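Long-range contacts in ornithine cyclodeaminase (Methanococcus maripaludis S2, PDB 3C2Q), which catalyses the conversion of L-ornithine to L-proline with release of ammonia, using NAD(+) as cofactor: residues S20-G25 against D75-G80; E179-G184 against G224-G229; A210-G215 against P252-I257. All blocks are in the same frame, centred on the assembly; numbering follows the deposited sequence.

Interaction 1 of 3, residues S20-G25 against D75-G80; sequences SVLPDG and DFVLIG
Ile79 meets the segment Ser20-Gly25 with two separate branches, and its torsions set the division of labour. With CG2 anti to the backbone N, that methyl lies 3.5 Å from Gly25 O, while CG1 stands anti to the carbonyl carbon (chi1 -57°) and the next torsion carries CD1 to the proline. There CD1 touches Pro23 CB and CG, each at 3.8 Å. Val77, two residues back on the same strand, takes the other end of the ring, its CB 4.2 Å from Pro23 CD. Beyond it, Leu22 CD2 approaches Val77 CG2 at 4.3 Å, a looser contact. An alanine at Ile79 would probably open a gap beside Pro23 CB and CG, leaving those two ring atoms without their neighbour in this contact. The single hydrogen bond between the segments runs from Gly80 N to Gly25 O, 2.8 Å long and nearly straight at the hydrogen (168°). Gly25 has a positive phi, and a CB there would crowd Ile79 CG2.

Further out, Leu22 also rests on Val53 of strand 53-57, Pro23 and Ile79 touch Lys14 of strand 12-15, and Leu22 N bonds to Asn209 OD1 of the second subunit. The touching parts run 17° apart, and the alternate strand residues Val77 and Ile79 point toward the loop. The arrangement is that of an irregular loop laid over one face of a beta-sheet, here the mixed sheet that holds strands 12-15, 76-79 and 53-57.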
ATOM      1  N   SER B  20      37.965 -13.476  -4.559  1.00 31.17           N
ATOM      2  CA  SER B  20      36.765 -12.665  -4.846  1.00 30.43           C
ATOM      3  C   SER B  20      36.764 -11.984  -6.205  1.00 30.21           C
ATOM      4  O   SER B  20      35.986 -11.057  -6.435  1.00 29.09           O
ATOM      5  CB  SER B  20      36.525 -11.624  -3.753  1.00 30.60           C
ATOM      6  OG  SER B  20      36.655 -12.203  -2.468  1.00 32.11           O
ATOM      7  N   VAL B  21      37.623 -12.432  -7.121  1.00 29.65           N
ATOM      8  CA  VAL B  21      37.559 -11.924  -8.482  1.00 29.28           C
ATOM      9  C   VAL B  21      37.418 -13.110  -9.446  1.00 30.22           C
ATOM     10  O   VAL B  21      38.196 -14.061  -9.400  1.00 31.19           O
ATOM     11  CB  VAL B  21      38.770 -10.971  -8.824  1.00 29.55           C
ATOM     12  CG1 VAL B  21      38.651 -10.427 -10.250  1.00 28.72           C
ATOM     13  CG2 VAL B  21      38.858  -9.828  -7.816  1.00 28.35           C
ATOM     14  N   LEU B  22      36.418 -13.042 -10.309  1.00 30.03           N
ATOM     15  CA  LEU B  22      36.025 -14.144 -11.140  1.00 30.12           C
ATOM     16  C   LEU B  22      36.434 -13.920 -12.575  1.00 30.56           C
ATOM     17  O   LEU B  22      36.462 -12.789 -13.019  1.00 30.64           O
ATOM     18  CB  LEU B  22      34.502 -14.286 -11.062  1.00 30.03           C
ATOM     19  CG  LEU B  22      33.930 -14.261  -9.650  1.00 29.69           C
ATOM     20  CD1 LEU B  22      32.414 -14.247  -9.732  1.00 31.01           C
ATOM     21  CD2 LEU B  22      34.412 -15.472  -8.889  1.00 28.24           C
ATOM     22  N   PRO B  23      36.768 -15.007 -13.307  1.00 31.06           N
ATOM     23  CA  PRO B  23      37.086 -14.906 -14.728  1.00 31.12           C
ATOM     24  C   PRO B  23      35.891 -14.436 -15.537  1.00 32.03           C
ATOM     25  O   PRO B  23      34.746 -14.748 -15.172  1.00 30.78           O
ATOM     26  CB  PRO B  23      37.423 -16.345 -15.146  1.00 31.23           C
ATOM     27  CG  PRO B  23      37.392 -17.166 -13.938  1.00 31.94           C
ATOM     28  CD  PRO B  23      36.884 -16.377 -12.780  1.00 31.16           C
ATOM     29  N   ASP B  24      36.156 -13.737 -16.643  1.00 32.08           N
ATOM     30  CA  ASP B  24      35.095 -13.298 -17.519  1.00 33.48           C
ATOM     31  C   ASP B  24      34.224 -14.454 -17.979  1.00 32.40           C
ATOM     32  O   ASP B  24      34.716 -15.577 -18.168  1.00 31.88           O
ATOM     33  CB  ASP B  24      35.618 -12.559 -18.750  1.00 34.80           C
ATOM     34  CG  ASP B  24      34.483 -12.111 -19.652  1.00 39.66           C
ATOM     35  OD1 ASP B  24      33.501 -11.504 -19.134  1.00 44.16           O
ATOM     36  OD2 ASP B  24      34.539 -12.399 -20.867  1.00 45.00           O
ATOM     37  N   GLY B  25      32.930 -14.172 -18.143  1.00 30.45           N
ATOM     38  CA  GLY B  25      31.975 -15.167 -18.597  1.00 28.88           C
ATOM     39  C   GLY B  25      31.513 -16.107 -17.501  1.00 27.55           C
ATOM     40  O   GLY B  25      30.741 -17.002 -17.767  1.00 28.02           O
ATOM     41  N   ASP B  75      40.433 -21.300  -7.355  1.00 31.10           N
ATOM     42  CA  ASP B  75      39.173 -22.075  -7.393  1.00 30.10           C
ATOM     43  C   ASP B  75      38.747 -22.172  -8.843  1.00 28.92           C
ATOM     44  O   ASP B  75      38.770 -21.172  -9.526  1.00 28.81           O
ATOM     45  CB  ASP B  75      38.036 -21.350  -6.633  1.00 30.62           C
ATOM     46  CG  ASP B  75      38.103 -21.515  -5.123  1.00 33.54           C
ATOM     47  OD1 ASP B  75      38.904 -22.331  -4.621  1.00 33.00           O
ATOM     48  OD2 ASP B  75      37.313 -20.823  -4.418  1.00 33.92           O
ATOM     49  N   PHE B  76      38.347 -23.357  -9.307  1.00 28.83           N
ATOM     50  CA  PHE B  76      37.802 -23.510 -10.664  1.00 29.45           C
ATOM     51  C   PHE B  76      36.346 -23.064 -10.701  1.00 28.31           C
ATOM     52  O   PHE B  76      35.496 -23.704 -10.100  1.00 27.26           O
ATOM     53  CB  PHE B  76      37.850 -24.968 -11.143  1.00 30.38           C
ATOM     54  CG  PHE B  76      39.246 -25.489 -11.316  1.00 35.06           C
ATOM     55  CD1 PHE B  76      40.143 -24.827 -12.159  1.00 37.46           C
ATOM     56  CD2 PHE B  76      39.676 -26.616 -10.614  1.00 40.39           C
ATOM     57  CE1 PHE B  76      41.462 -25.292 -12.324  1.00 41.36           C
ATOM     58  CE2 PHE B  76      41.003 -27.089 -10.769  1.00 41.85           C
ATOM     59  CZ  PHE B  76      41.882 -26.414 -11.624  1.00 39.31           C
ATOM     60  N   VAL B  77      36.100 -22.026 -11.475  1.00 27.57           N
ATOM     61  CA  VAL B  77      34.784 -21.378 -11.572  1.00 27.88           C
ATOM     62  C   VAL B  77      34.161 -21.781 -12.907  1.00 28.21           C
ATOM     63  O   VAL B  77      34.816 -21.777 -13.969  1.00 27.74           O
ATOM     64  CB  VAL B  77      34.925 -19.828 -11.472  1.00 27.55           C
ATOM     65  CG1 VAL B  77      33.564 -19.119 -11.728  1.00 28.12           C
ATOM     66  CG2 VAL B  77      35.508 -19.434 -10.109  1.00 26.81           C
ATOM     67  N   LEU B  78      32.901 -22.185 -12.830  1.00 28.06           N
ATOM     68  CA  LEU B  78      32.102 -22.482 -13.995  1.00 28.71           C
ATOM     69  C   LEU B  78      31.943 -21.228 -14.844  1.00 29.03           C
ATOM     70  O   LEU B  78      31.504 -20.171 -14.330  1.00 28.12           O
ATOM     71  CB  LEU B  78      30.731 -23.019 -13.548  1.00 28.73           C
ATOM     72  CG  LEU B  78      29.665 -23.201 -14.649  1.00 30.49           C
ATOM     73  CD1 LEU B  78      29.981 -24.421 -15.487  1.00 29.28           C
ATOM     74  CD2 LEU B  78      28.290 -23.375 -14.024  1.00 29.56           C
ATOM     75  N   ILE B  79      32.294 -21.355 -16.135  1.00 28.45           N
ATOM     76  CA  ILE B  79      32.213 -20.288 -17.114  1.00 29.75           C
ATOM     77  C   ILE B  79      31.187 -20.640 -18.167  1.00 30.81           C
ATOM     78  O   ILE B  79      31.112 -21.797 -18.612  1.00 29.76           O
ATOM     79  CB  ILE B  79      33.577 -20.048 -17.838  1.00 30.47           C
ATOM     80  CG1 ILE B  79      34.687 -19.732 -16.843  1.00 31.56           C
ATOM     81  CG2 ILE B  79      33.461 -18.942 -18.881  1.00 32.15           C
ATOM     82  CD1 ILE B  79      34.414 -18.618 -15.854  1.00 31.83           C
ATOM     83  N   GLY B  80      30.396 -19.636 -18.553  1.00 32.19           N
ATOM     84  CA  GLY B  80      29.325 -19.798 -19.553  1.00 33.45           C
ATOM     85  C   GLY B  80      28.191 -20.733 -19.162  1.00 33.53           C
ATOM     86  O   GLY B  80      28.017 -21.079 -17.982  1.00 34.48           O
TER

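Interaction 2 of 3, residues E179-G184 against G224-G229; sequences ESALYG and GVLKEG
The last turn of helix 171-183, in the Rossmann-fold region, sets Ala181 and Leu182 against the loop that joins helices 217-222 and 230-237. Ala181 is the centre of the contact because its one methyl meets three atoms of Leu226 and Glu228. Its CB lies 3.2 Å from Glu228 O, a close approach, 3.5 Å from Leu226 CD1 and 3.6 Å from Glu228 CG. Leu226 reaches it with CD1: CG is anti to the backbone N (chi1 -175°), and the turn at chi2 (59°) places CD1 against the alanine. Glu228 has CG between its backbone N and carbonyl carbon, the crowded position, and its chain is extended beyond CG. Its carboxylate comes near the helix backbone, with OE2 3.9 Å from Ala181 CA, in van der Waals contact. Leu182 works at the other end of the loop segment. Its CB points away from the loop, but its tip returns, and CD2 packs 3.2 Å from Val225 O and 4.1 Å from Val225 CG1.

The two segments share apolar and van der Waals contacts without a hydrogen bond between them, while glycines shape both chains. Gly184, at positive phi, breaks helix 171-183, its N still bonded to Ser180 O at 2.8 Å. Gly224 closes helix 217-222 with a Schellman motif, and Gly229 occupies the N-cap position of helix 230-237.

Around this surface contact, Leu226 also packs on Ile217, Ala220 and Val221, and Tyr183 touches Tyr206. The end of helix 171-183 thus meets both the loop and helix 203-214, while Leu226 carries the loop onto helix 217-222, and Gly184 is bonded through its backbone to Ile191, just past strand 189-190.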
ATOM      1  N   GLU B 179      10.232  -7.539  26.054  1.00 18.46           N
ATOM      2  CA  GLU B 179       9.399  -6.475  26.616  1.00 18.56           C
ATOM      3  C   GLU B 179       8.020  -6.971  27.003  1.00 18.92           C
ATOM      4  O   GLU B 179       7.498  -6.607  28.086  1.00 17.14           O
ATOM      5  CB  GLU B 179       9.223  -5.293  25.646  1.00 18.48           C
ATOM      6  CG  GLU B 179       8.567  -4.091  26.268  1.00 18.80           C
ATOM      7  CD  GLU B 179       8.024  -3.087  25.235  1.00 19.56           C
ATOM      8  OE1 GLU B 179       8.484  -3.089  24.057  1.00 21.32           O
ATOM      9  OE2 GLU B 179       7.129  -2.287  25.586  1.00 17.26           O
ATOM     10  N   SER B 180       7.400  -7.761  26.120  1.00 19.37           N
ATOM     11  CA  SER B 180       6.037  -8.184  26.411  1.00 20.25           C
ATOM     12  C   SER B 180       6.055  -9.244  27.518  1.00 19.41           C
ATOM     13  O   SER B 180       5.157  -9.267  28.352  1.00 19.22           O
ATOM     14  CB  SER B 180       5.263  -8.646  25.148  1.00 20.78           C
ATOM     15  OG  SER B 180       5.868  -9.800  24.613  1.00 27.02           O
ATOM     16  N   ALA B 181       7.086 -10.084  27.549  1.00 19.62           N
ATOM     17  CA  ALA B 181       7.221 -11.081  28.622  1.00 20.19           C
ATOM     18  C   ALA B 181       7.415 -10.419  29.986  1.00 20.80           C
ATOM     19  O   ALA B 181       6.747 -10.793  30.955  1.00 20.76           O
ATOM     20  CB  ALA B 181       8.359 -12.059  28.317  1.00 19.72           C
ATOM     21  N   LEU B 182       8.285  -9.417  30.062  1.00 20.75           N
ATOM     22  CA  LEU B 182       8.587  -8.753  31.332  1.00 21.20           C
ATOM     23  C   LEU B 182       7.510  -7.803  31.762  1.00 21.37           C
ATOM     24  O   LEU B 182       7.172  -7.742  32.949  1.00 21.01           O
ATOM     25  CB  LEU B 182       9.919  -7.989  31.265  1.00 21.04           C
ATOM     26  CG  LEU B 182      11.157  -8.850  31.039  1.00 22.87           C
ATOM     27  CD1 LEU B 182      12.379  -7.918  30.963  1.00 23.18           C
ATOM     28  CD2 LEU B 182      11.345  -9.859  32.131  1.00 28.54           C
ATOM     29  N   TYR B 183       6.987  -7.014  30.814  1.00 19.79           N
ATOM     30  CA  TYR B 183       6.098  -5.909  31.144  1.00 19.82           C
ATOM     31  C   TYR B 183       4.669  -5.946  30.586  1.00 19.02           C
ATOM     32  O   TYR B 183       3.858  -5.068  30.900  1.00 18.61           O
ATOM     33  CB  TYR B 183       6.756  -4.582  30.768  1.00 20.41           C
ATOM     34  CG  TYR B 183       8.144  -4.472  31.353  1.00 23.29           C
ATOM     35  CD1 TYR B 183       8.333  -4.376  32.743  1.00 24.13           C
ATOM     36  CD2 TYR B 183       9.267  -4.524  30.535  1.00 23.57           C
ATOM     37  CE1 TYR B 183       9.594  -4.323  33.278  1.00 26.86           C
ATOM     38  CE2 TYR B 183      10.544  -4.475  31.068  1.00 25.17           C
ATOM     39  CZ  TYR B 183      10.700  -4.363  32.430  1.00 27.13           C
ATOM     40  OH  TYR B 183      11.965  -4.311  32.962  1.00 28.09           O
ATOM     41  N   GLY B 184       4.379  -6.905  29.724  1.00 19.07           N
ATOM     42  CA  GLY B 184       3.039  -6.973  29.132  1.00 19.09           C
ATOM     43  C   GLY B 184       2.798  -6.005  27.959  1.00 19.28           C
ATOM     44  O   GLY B 184       1.642  -5.883  27.480  1.00 19.81           O
ATOM     45  N   GLY B 224      15.486 -17.029  35.925  1.00 34.65           N
ATOM     46  CA  GLY B 224      14.074 -16.754  36.184  1.00 33.17           C
ATOM     47  C   GLY B 224      13.598 -15.348  35.838  1.00 32.65           C
ATOM     48  O   GLY B 224      12.451 -14.997  36.112  1.00 32.44           O
ATOM     49  N   VAL B 225      14.468 -14.536  35.239  1.00 31.60           N
ATOM     50  CA  VAL B 225      14.086 -13.186  34.787  1.00 30.98           C
ATOM     51  C   VAL B 225      13.067 -13.272  33.618  1.00 29.75           C
ATOM     52  O   VAL B 225      12.001 -12.648  33.653  1.00 30.23           O
ATOM     53  CB  VAL B 225      15.336 -12.365  34.398  1.00 30.95           C
ATOM     54  CG1 VAL B 225      14.961 -11.100  33.647  1.00 30.50           C
ATOM     55  CG2 VAL B 225      16.169 -12.027  35.684  1.00 33.54           C
ATOM     56  N   LEU B 226      13.390 -14.102  32.633  1.00 28.46           N
ATOM     57  CA  LEU B 226      12.544 -14.301  31.448  1.00 26.93           C
ATOM     58  C   LEU B 226      11.810 -15.618  31.569  1.00 26.63           C
ATOM     59  O   LEU B 226      12.439 -16.680  31.573  1.00 27.26           O
ATOM     60  CB  LEU B 226      13.403 -14.268  30.189  1.00 26.48           C
ATOM     61  CG  LEU B 226      12.674 -14.351  28.843  1.00 25.70           C
ATOM     62  CD1 LEU B 226      11.696 -13.166  28.737  1.00 20.65           C
ATOM     63  CD2 LEU B 226      13.682 -14.374  27.697  1.00 24.97           C
ATOM     64  N   LYS B 227      10.482 -15.534  31.650  1.00 26.29           N
ATOM     65  CA  LYS B 227       9.609 -16.650  32.045  1.00 26.87           C
ATOM     66  C   LYS B 227       8.596 -17.086  30.986  1.00 25.74           C
ATOM     67  O   LYS B 227       7.820 -18.028  31.206  1.00 24.35           O
ATOM     68  CB  LYS B 227       8.800 -16.239  33.290  1.00 27.25           C
ATOM     69  CG  LYS B 227       9.630 -16.077  34.567  1.00 31.18           C
ATOM     70  CD  LYS B 227       8.747 -15.676  35.789  1.00 30.89           C
ATOM     71  CE  LYS B 227       8.641 -14.143  35.945  1.00 38.51           C
ATOM     72  NZ  LYS B 227       8.543 -13.660  37.386  1.00 39.14           N
ATOM     73  N   GLU B 228       8.549 -16.374  29.854  1.00 23.93           N
ATOM     74  CA  GLU B 228       7.530 -16.673  28.843  1.00 23.21           C
ATOM     75  C   GLU B 228       7.923 -15.992  27.529  1.00 21.67           C
ATOM     76  O   GLU B 228       8.789 -15.094  27.525  1.00 20.42           O
ATOM     77  CB  GLU B 228       6.130 -16.176  29.285  1.00 23.68           C
ATOM     78  CG  GLU B 228       6.028 -14.655  29.295  1.00 22.11           C
ATOM     79  CD  GLU B 228       4.685 -14.088  29.791  1.00 27.49           C
ATOM     80  OE1 GLU B 228       4.259 -14.421  30.910  1.00 32.60           O
ATOM     81  OE2 GLU B 228       4.065 -13.263  29.076  1.00 28.43           O
ATOM     82  N   GLY B 229       7.289 -16.412  26.428  1.00 21.70           N
ATOM     83  CA  GLY B 229       7.449 -15.714  25.145  1.00 19.89           C
ATOM     84  C   GLY B 229       8.221 -16.562  24.143  1.00 21.12           C
ATOM     85  O   GLY B 229       8.572 -17.736  24.385  1.00 20.47           O
TER

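Interaction 3 of 3, residues A210-G215 against P252-I257; sequences AINDAG and PIPDVI
Ile211 and Ile253 make the apolar part of this contact, their side chains crossing obliquely. Ile253 CG2 lies against the branched base of Ile211, 3.8 Å from CB. Ile211 CG2, anti to the backbone N, is the branch that reaches both Ile253 and Pro254, coming to 4.0 Å from Pro254 CD. The proline ring meets two oxygens of the helix end: its CD is 3.4 Å from Asn212 OD1, while CB and CG both approach Gly215 O, each at 3.2 Å. Gly215, with positive phi, ends helix 203-214.

Two waters form the polar side. One accepts from Asn212 ND2 and donates to Pro252 O at 2.6 Å; the other donates both to Asn212 OD1 (2.9 Å) and to Pro252 O (3.0 Å). Pro252 O is thereby gripped twice. ND2 also donates to Ser20 O of the second subunit, so partners at both OD1 and ND2 fix the rotation of the amide.

The loop is held in shape by a type I turn from Ile253 to Val256, with Pro254 as its second residue. Asp255 bonds through OD1 to Tyr241 OH and through OD2 to Ile217 N, and Ile253 N bonds to OD1 of Asn171, an NAD(+)-binding residue by similarity, so the loop probably borders the cofactor site.

Farther out, Ile211 packs on Ile178 of helix 171-183 and on Ile217 of helix 217-222. The contact joins the end of helix 203-214 to the loop leading from strand 241-244, at the edge of the parallel sheet, to helix 260-271.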
ATOM      1  N   ALA B 210      17.768  -5.379  31.009  1.00 24.60           N
ATOM      2  CA  ALA B 210      17.627  -6.629  31.747  1.00 24.41           C
ATOM      3  C   ALA B 210      18.395  -7.775  31.110  1.00 24.81           C
ATOM      4  O   ALA B 210      19.055  -8.575  31.812  1.00 23.33           O
ATOM      5  CB  ALA B 210      16.126  -6.977  31.944  1.00 24.52           C
ATOM      6  N   ILE B 211      18.382  -7.839  29.774  1.00 23.54           N
ATOM      7  CA  ILE B 211      19.104  -8.893  29.083  1.00 22.50           C
ATOM      8  C   ILE B 211      20.616  -8.613  29.102  1.00 22.92           C
ATOM      9  O   ILE B 211      21.391  -9.557  29.298  1.00 23.98           O
ATOM     10  CB  ILE B 211      18.598  -9.158  27.612  1.00 23.00           C
ATOM     11  CG1 ILE B 211      17.088  -9.486  27.599  1.00 23.61           C
ATOM     12  CG2 ILE B 211      19.382 -10.309  26.935  1.00 20.60           C
ATOM     13  CD1 ILE B 211      16.698 -10.716  28.424  1.00 22.82           C
ATOM     14  N   ASN B 212      21.025  -7.362  28.873  1.00 21.52           N
ATOM     15  CA  ASN B 212      22.421  -6.977  29.010  1.00 23.14           C
ATOM     16  C   ASN B 212      22.957  -7.372  30.399  1.00 23.90           C
ATOM     17  O   ASN B 212      24.005  -7.984  30.494  1.00 23.15           O
ATOM     18  CB  ASN B 212      22.616  -5.486  28.786  1.00 22.51           C
ATOM     19  CG  ASN B 212      22.550  -5.108  27.299  1.00 24.31           C
ATOM     20  OD1 ASN B 212      22.476  -5.983  26.436  1.00 22.20           O
ATOM     21  ND2 ASN B 212      22.571  -3.821  27.014  1.00 21.10           N
ATOM     22  N   ASP B 213      22.180  -7.071  31.436  1.00 25.21           N
ATOM     23  CA  ASP B 213      22.531  -7.419  32.831  1.00 26.61           C
ATOM     24  C   ASP B 213      22.662  -8.920  33.035  1.00 26.93           C
ATOM     25  O   ASP B 213      23.659  -9.418  33.596  1.00 26.94           O
ATOM     26  CB  ASP B 213      21.505  -6.820  33.803  1.00 27.35           C
ATOM     27  CG  ASP B 213      21.987  -6.870  35.274  1.00 31.77           C
ATOM     28  OD1 ASP B 213      23.204  -6.842  35.493  1.00 34.03           O
ATOM     29  OD2 ASP B 213      21.148  -6.924  36.178  1.00 35.09           O
ATOM     30  N   ALA B 214      21.684  -9.667  32.540  1.00 26.99           N
ATOM     31  CA  ALA B 214      21.740 -11.114  32.635  1.00 27.39           C
ATOM     32  C   ALA B 214      22.931 -11.689  31.888  1.00 27.64           C
ATOM     33  O   ALA B 214      23.469 -12.729  32.298  1.00 28.02           O
ATOM     34  CB  ALA B 214      20.435 -11.749  32.149  1.00 26.47           C
ATOM     35  N   GLY B 215      23.317 -11.056  30.773  1.00 28.29           N
ATOM     36  CA  GLY B 215      24.460 -11.526  29.943  1.00 27.90           C
ATOM     37  C   GLY B 215      24.113 -12.063  28.555  1.00 28.63           C
ATOM     38  O   GLY B 215      24.933 -12.028  27.642  1.00 29.15           O
ATOM     39  N   PRO B 252      21.713  -3.366  21.001  1.00 26.89           N
ATOM     40  CA  PRO B 252      21.512  -4.747  20.628  1.00 25.49           C
ATOM     41  C   PRO B 252      21.819  -5.578  21.864  1.00 24.87           C
ATOM     42  O   PRO B 252      22.782  -5.271  22.562  1.00 24.45           O
ATOM     43  CB  PRO B 252      22.599  -4.999  19.567  1.00 25.22           C
ATOM     44  CG  PRO B 252      23.658  -4.048  19.900  1.00 26.29           C
ATOM     45  CD  PRO B 252      22.966  -2.811  20.466  1.00 25.66           C
ATOM     46  N   ILE B 253      21.055  -6.627  22.103  1.00 23.23           N
ATOM     47  CA  ILE B 253      21.357  -7.546  23.197  1.00 23.22           C
ATOM     48  C   ILE B 253      22.544  -8.452  22.833  1.00 23.87           C
ATOM     49  O   ILE B 253      22.950  -8.532  21.660  1.00 23.46           O
ATOM     50  CB  ILE B 253      20.100  -8.369  23.613  1.00 23.18           C
ATOM     51  CG1 ILE B 253      19.504  -9.085  22.391  1.00 24.26           C
ATOM     52  CG2 ILE B 253      19.093  -7.428  24.305  1.00 21.77           C
ATOM     53  CD1 ILE B 253      18.609 -10.261  22.686  1.00 24.77           C
ATOM     54  N   PRO B 254      23.152  -9.097  23.843  1.00 24.19           N
ATOM     55  CA  PRO B 254      24.391  -9.808  23.521  1.00 23.79           C
ATOM     56  C   PRO B 254      24.244 -10.912  22.468  1.00 22.98           C
ATOM     57  O   PRO B 254      25.212 -11.195  21.765  1.00 23.89           O
ATOM     58  CB  PRO B 254      24.844 -10.359  24.889  1.00 23.88           C
ATOM     59  CG  PRO B 254      24.178  -9.408  25.913  1.00 24.08           C
ATOM     60  CD  PRO B 254      22.835  -9.140  25.290  1.00 24.34           C
ATOM     61  N   ASP B 255      23.061 -11.508  22.324  1.00 21.60           N
ATOM     62  CA  ASP B 255      22.859 -12.573  21.339  1.00 22.38           C
ATOM     63  C   ASP B 255      22.969 -12.111  19.859  1.00 22.10           C
ATOM     64  O   ASP B 255      23.115 -12.936  18.958  1.00 22.64           O
ATOM     65  CB  ASP B 255      21.486 -13.254  21.525  1.00 21.56           C
ATOM     66  CG  ASP B 255      21.280 -13.841  22.934  1.00 24.10           C
ATOM     67  OD1 ASP B 255      21.019 -15.067  23.031  1.00 24.27           O
ATOM     68  OD2 ASP B 255      21.330 -13.074  23.910  1.00 23.10           O
ATOM     69  N   VAL B 256      22.886 -10.803  19.620  1.00 22.72           N
ATOM     70  CA  VAL B 256      22.808 -10.262  18.261  1.00 23.15           C
ATOM     71  C   VAL B 256      24.172 -10.361  17.566  1.00 24.02           C
ATOM     72  O   VAL B 256      25.203 -10.022  18.176  1.00 24.39           O
ATOM     73  CB  VAL B 256      22.294  -8.797  18.320  1.00 23.50           C
ATOM     74  CG1 VAL B 256      22.552  -8.041  16.992  1.00 24.45           C
ATOM     75  CG2 VAL B 256      20.771  -8.805  18.659  1.00 22.72           C
ATOM     76  N   ILE B 257      24.173 -10.844  16.323  1.00 22.73           N
ATOM     77  CA  ILE B 257      25.366 -10.873  15.478  1.00 22.85           C
ATOM     78  C   ILE B 257      25.425  -9.553  14.733  1.00 22.93           C
ATOM     79  O   ILE B 257      24.579  -9.285  13.871  1.00 21.07           O
ATOM     80  CB  ILE B 257      25.286 -12.069  14.495  1.00 23.09           C
ATOM     81  CG1 ILE B 257      25.138 -13.373  15.301  1.00 25.35           C
ATOM     82  CG2 ILE B 257      26.492 -12.080  13.506  1.00 22.65           C
ATOM     83  CD1 ILE B 257      25.008 -14.617  14.443  1.00 24.12           C
TER
HETATM   84  O   HOH W   1      23.420  -3.324  24.145  1.00 32.44           O
HETATM   85  O   HOH W   2      24.758  -6.136  24.665  1.00 33.47           O

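Interactions 2 and 3 are neighbours in the Rossmann-fold region, their centres about 14 Å apart, and they touch where Leu182 CD1 packs 4.0 Å from Ala210 CB. Their segments alternate along the chain, 179-184, 210-215, 224-229 and 252-257, so the ends of helices 171-183 and 203-214 are each paired with a later loop. Interaction 1 closes before either begins and belongs to the mixed sheet of the other region, its centre about 51 Å from that of interaction 2 and about 42 Å from that of interaction 3. The distance within one chain is deceptive: residues 20-25 lie against helix 203-214 of the second subunit, so interactions 1 and 3 both border the subunit interface.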